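Local coordinates for protein PlaB phospholipase (Legionella pneumophila, PDB 6ZTI) that is a phospholipase of the alpha/beta-hydrolase class, linked to virulence, whose activity is controlled by tetramerization on binding NAD(H), at residues G23-T27 and E157-C161; T196-I200 and S217-V223. One frame throughout, in Å; residues are numbered along the deposited sequence.

Interaction 1: G23-T27 and E157-C161; sequences GWSVT and EPGKC
Glu-157, the first modelled residue after the gap at 148-156, lays its aliphatic part against Ser-25: CG is 3.3 Å from Ser-25 OG. With CG anti to the backbone N (chi1 169°) and a bend at chi2 (92°), the chain runs along the serine and brings the carboxylate close to the backbone carbonyl of Ser-25. Glu-157 OE1 and Ser-25 O, 3.4 Å apart, are both acceptors and make no bond. The other carboxylate oxygen, OE2, is 4.4 Å from the methyl carbon Thr-27 CG2, a loose contact. No hydrogen bond crosses between the segments. Pro-158 provides the apolar half. Its CA lies 5.2 Å from that of Ser-25, the nearest CA pair, and its CB is 3.5 Å from Ser-25 OG. The same CB meets the six-membered end of the Trp-24 indole at its edge, in the ring plane, 3.7 Å from CE3. This is edge packing rather than CH-pi contact with a face. Further along, Gly-159 takes the N-cap position of helix 160-166, whose Leu-163 and Leu-166 also touch Trp-24. The indole also touches Ser-100 and Thr-101, which lie between strand 93-99 and helix 102-114. Ser-100, in a Thr-His-Ser-Thr-Gly sequence, is probably the nucleophile. A loop directly after strand 16-21, next to this strand-turn-helix, is consistent with the oxyanion-hole loop of an alpha/beta hydrolase facing its nucleophile elbow.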
loop_
_atom_site.group_PDB
_atom_site.type_symbol
_atom_site.label_atom_id
_atom_site.label_comp_id
_atom_site.label_asym_id
_atom_site.label_seq_id
_atom_site.Cartn_x
_atom_site.Cartn_y
_atom_site.Cartn_z
ATOM N N GLY B 23 15.407 5.577 28.203
ATOM C CA GLY B 23 14.474 5.851 27.137
ATOM C C GLY B 23 14.813 5.078 25.877
ATOM O O GLY B 23 15.635 4.165 25.892
ATOM N N TRP B 24 14.187 5.487 24.768
ATOM C CA TRP B 24 14.311 4.742 23.531
ATOM C C TRP B 24 15.566 5.147 22.766
ATOM O O TRP B 24 16.099 6.248 22.931
ATOM C CB TRP B 24 13.073 4.927 22.646
ATOM C CG TRP B 24 12.661 6.350 22.312
ATOM C CD1 TRP B 24 12.368 7.362 23.190
ATOM C CD2 TRP B 24 12.438 6.888 21.002
ATOM N NE1 TRP B 24 12.002 8.498 22.504
ATOM C CE2 TRP B 24 12.033 8.231 21.161
ATOM C CE3 TRP B 24 12.549 6.369 19.710
ATOM C CZ2 TRP B 24 11.745 9.058 20.079
ATOM C CZ3 TRP B 24 12.262 7.198 18.633
ATOM C CH2 TRP B 24 11.868 8.524 18.827
ATOM N N SER B 25 16.042 4.224 21.928
ATOM C CA SER B 25 17.244 4.375 21.112
ATOM C C SER B 25 18.521 4.470 21.939
ATOM O O SER B 25 19.571 4.827 21.400
ATOM C CB SER B 25 17.135 5.592 20.186
ATOM O OG SER B 25 16.204 5.343 19.143
ATOM N N VAL B 26 18.468 4.123 23.224
ATOM C CA VAL B 26 19.629 4.202 24.104
ATOM C C VAL B 26 20.508 2.972 23.913
ATOM O O VAL B 26 20.014 1.841 23.847
ATOM C CB VAL B 26 19.172 4.339 25.567
ATOM C CG1 VAL B 26 20.324 4.162 26.517
ATOM C CG2 VAL B 26 18.521 5.696 25.779
ATOM N N THR B 27 21.828 3.188 23.843
ATOM C CA THR B 27 22.774 2.086 23.711
ATOM C C THR B 27 23.875 2.109 24.766
ATOM O O THR B 27 24.849 1.359 24.637
ATOM C CB THR B 27 23.427 2.080 22.322
ATOM O OG1 THR B 27 24.188 3.279 22.139
ATOM C CG2 THR B 27 22.374 1.965 21.234
ATOM N N GLU B 157 17.384 3.018 13.632
ATOM C CA GLU B 157 17.779 2.828 15.028
ATOM C C GLU B 157 16.631 2.271 15.880
ATOM O O GLU B 157 16.694 1.121 16.320
ATOM C CB GLU B 157 18.294 4.142 15.635
ATOM C CG GLU B 157 18.485 4.098 17.155
ATOM C CD GLU B 157 19.897 3.693 17.583
ATOM O OE1 GLU B 157 20.619 4.560 18.126
ATOM O OE2 GLU B 157 20.281 2.513 17.389
ATOM N N PRO B 158 15.576 3.062 16.090
ATOM C CA PRO B 158 14.537 2.652 17.042
ATOM C C PRO B 158 13.703 1.496 16.515
ATOM O O PRO B 158 13.540 1.313 15.308
ATOM C CB PRO B 158 13.687 3.917 17.221
ATOM C CG PRO B 158 14.013 4.813 16.055
ATOM C CD PRO B 158 15.140 4.201 15.261
ATOM N N GLY B 159 13.182 0.706 17.452
ATOM C CA GLY B 159 12.425 -0.482 17.096
ATOM C C GLY B 159 11.005 -0.146 16.657
ATOM O O GLY B 159 10.302 0.650 17.283
ATOM N N LYS B 160 10.574 -0.796 15.577
ATOM C CA LYS B 160 9.318 -0.409 14.948
ATOM C C LYS B 160 8.140 -0.609 15.887
ATOM O O LYS B 160 7.201 0.195 15.890
ATOM C CB LYS B 160 9.106 -1.199 13.659
ATOM C CG LYS B 160 8.001 -0.625 12.773
ATOM C CD LYS B 160 6.655 -1.272 13.053
ATOM C CE LYS B 160 5.545 -0.650 12.219
ATOM N NZ LYS B 160 4.230 -1.322 12.460
ATOM N N CYS B 161 8.153 -1.681 16.687
ATOM C CA CYS B 161 6.993 -1.949 17.530
ATOM C C CYS B 161 6.876 -0.939 18.662
ATOM O O CYS B 161 5.762 -0.577 19.056
ATOM C CB CYS B 161 7.051 -3.369 18.081
ATOM S SG CYS B 161 6.717 -4.629 16.810
#

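Interaction 2: T196-I200 and S217-V223; sequences TGQKI and SNGVVRV. Unlike the reference sequence in segment 217-223: Asn-218 (reference Asp).
Gln-198 and Asn-218 bring the backbones together, their CA atoms 4.4 Å apart, where the chain leaving strand 191-197 passes a tight turn. Asn-218 is Asp in the reference sequence; its place after this strand, and the weak hydrogen bond from its ND2 to His-266 ND1, are consistent with the acid position of an alpha/beta-hydrolase triad. No direct hydrogen bond crosses between the segments. Water instead bridges them: one molecule donates to both Gln-198 O and Ser-217 O, while another accepts from Thr-196 OG1 and donates to Gly-197 O and Val-221 O. Asn-218 CB packs 3.4 Å from Gly-197 O. Lys-199 O is buried here with no partner in the model. Gln-198 CB meets Val-223 CG2 at 3.7 Å, while its amide oxygen bonds to Gln-318. Ile-200 turns CD1 to within 3.3 Å of Gly-219 N, whose N-H is already given to Ser-217 OG in an ST turn. Asn-218 turns its amide so that OD1 faces the N-H groups of its own turn (chi1 64°). There OD1 closes an Asx turn with Val-220 N and takes a second, almost straight bond from Val-221 N, 2.9 Å long with an N-H...O angle of 179°.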
loop_
_atom_site.group_PDB
_atom_site.type_symbol
_atom_site.label_atom_id
_atom_site.label_comp_id
_atom_site.label_asym_id
_atom_site.label_seq_id
_atom_site.Cartn_x
_atom_site.Cartn_y
_atom_site.Cartn_z
ATOM N N THR B 196 9.425 17.265 33.987
ATOM C CA THR B 196 9.913 17.449 32.629
ATOM C C THR B 196 10.375 18.888 32.458
ATOM O O THR B 196 10.246 19.721 33.359
ATOM C CB THR B 196 8.842 17.079 31.603
ATOM O OG1 THR B 196 9.441 16.954 30.308
ATOM C CG2 THR B 196 7.802 18.128 31.586
ATOM N N GLY B 197 10.952 19.157 31.288
ATOM C CA GLY B 197 11.383 20.488 30.940
ATOM C C GLY B 197 10.785 20.860 29.596
ATOM O O GLY B 197 10.184 20.027 28.913
ATOM N N GLN B 198 10.972 22.124 29.223
ATOM C CA GLN B 198 10.448 22.634 27.960
ATOM C C GLN B 198 11.463 23.510 27.237
ATOM O O GLN B 198 11.086 24.428 26.498
ATOM C CB GLN B 198 9.164 23.420 28.178
ATOM C CG GLN B 198 9.269 24.517 29.185
ATOM C CD GLN B 198 8.052 25.381 29.133
ATOM O OE1 GLN B 198 6.927 24.878 29.122
ATOM N NE2 GLN B 198 8.255 26.681 29.051
ATOM N N LYS B 199 12.741 23.217 27.416
ATOM C CA LYS B 199 13.830 23.920 26.754
ATOM C C LYS B 199 14.289 23.113 25.542
ATOM O O LYS B 199 14.479 21.898 25.644
ATOM C CB LYS B 199 15.000 24.106 27.727
ATOM C CG LYS B 199 15.914 25.267 27.420
ATOM C CD LYS B 199 15.247 26.587 27.787
ATOM C CE LYS B 199 16.230 27.742 27.692
ATOM N NZ LYS B 199 15.531 29.057 27.626
ATOM N N ILE B 200 14.457 23.772 24.397
ATOM C CA ILE B 200 15.055 23.128 23.231
ATOM C C ILE B 200 16.559 23.275 23.345
ATOM O O ILE B 200 17.063 24.371 23.623
ATOM C CB ILE B 200 14.555 23.744 21.914
ATOM C CG1 ILE B 200 13.033 23.665 21.802
ATOM C CG2 ILE B 200 15.234 23.052 20.724
ATOM C CD1 ILE B 200 12.456 22.265 21.953
ATOM N N SER B 217 7.475 21.766 23.832
ATOM C CA SER B 217 8.130 20.478 23.923
ATOM C C SER B 217 9.571 20.695 24.356
ATOM O O SER B 217 10.082 21.820 24.358
ATOM C CB SER B 217 8.089 19.731 22.589
ATOM O OG SER B 217 9.271 19.979 21.842
ATOM N N ASN B 218 10.229 19.596 24.727
ATOM C CA ASN B 218 11.655 19.599 25.029
ATOM C C ASN B 218 12.490 19.085 23.861
ATOM O O ASN B 218 13.669 18.747 24.040
ATOM C CB ASN B 218 11.942 18.773 26.285
ATOM C CG ASN B 218 11.612 17.294 26.112
ATOM O OD1 ASN B 218 11.298 16.835 25.021
ATOM N ND2 ASN B 218 11.699 16.539 27.204
ATOM N N GLY B 219 11.904 19.044 22.667
ATOM C CA GLY B 219 12.530 18.488 21.498
ATOM C C GLY B 219 12.055 17.093 21.158
ATOM O O GLY B 219 12.227 16.660 20.019
ATOM N N VAL B 220 11.467 16.380 22.119
ATOM C CA VAL B 220 11.035 15.010 21.883
ATOM C C VAL B 220 9.616 14.798 22.395
ATOM O O VAL B 220 8.804 14.168 21.720
ATOM C CB VAL B 220 12.006 14.010 22.537
ATOM C CG1 VAL B 220 11.500 12.586 22.389
ATOM C CG2 VAL B 220 13.381 14.151 21.947
ATOM N N VAL B 221 9.306 15.300 23.590
ATOM C CA VAL B 221 8.005 15.097 24.214
ATOM C C VAL B 221 7.405 16.447 24.555
ATOM O O VAL B 221 8.075 17.311 25.129
ATOM C CB VAL B 221 8.098 14.212 25.473
ATOM C CG1 VAL B 221 8.386 12.780 25.088
ATOM C CG2 VAL B 221 9.167 14.731 26.430
ATOM N N ARG B 222 6.141 16.623 24.207
ATOM C CA ARG B 222 5.422 17.821 24.585
ATOM C C ARG B 222 5.122 17.782 26.080
ATOM O O ARG B 222 4.796 16.729 26.629
ATOM C CB ARG B 222 4.131 17.916 23.774
ATOM C CG ARG B 222 4.368 17.910 22.265
ATOM C CD ARG B 222 3.129 17.544 21.498
ATOM N NE ARG B 222 3.230 17.961 20.106
ATOM C CZ ARG B 222 2.367 17.634 19.146
ATOM N NH1 ARG B 222 1.327 16.863 19.411
ATOM N NH2 ARG B 222 2.554 18.081 17.906
ATOM N N VAL B 223 5.245 18.935 26.745
ATOM C CA VAL B 223 4.899 19.003 28.166
ATOM C C VAL B 223 3.552 18.338 28.406
ATOM O O VAL B 223 3.376 17.548 29.337
ATOM C CB VAL B 223 4.891 20.463 28.657
ATOM C CG1 VAL B 223 4.429 20.545 30.112
ATOM C CG2 VAL B 223 6.256 21.114 28.503
HETATM O O HOH W 1 8.115 18.097 27.962
HETATM O O HOH W 2 13.098 18.100 29.496
HETATM O O HOH W 3 9.262 24.586 24.350
#

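In the fold
Both segments of interaction 1 precede those of interaction 2 in the sequence, and the two centres lie 19 Å apart. The contacts still meet, Trp-24 NE1 lying 4.1 Å from Val-220 CG1, so the loop 23-27 touches the turn 217-223 at this point. Ser-100 beside Trp-24 and His-266 beside Asn-218 place the two contacts around what is probably one catalytic centre. The Ile-200 side chain is about 4 Å from a bound thio-NAD and from the side chain of Arg-202, whereas that of Trp-24 is about 11 Å from a bound thio-NAD. Interaction 2 thus borders the nucleotide pocket, while Val-26, in the same loop as Trp-24, packs on Ile-479 of a second subunit.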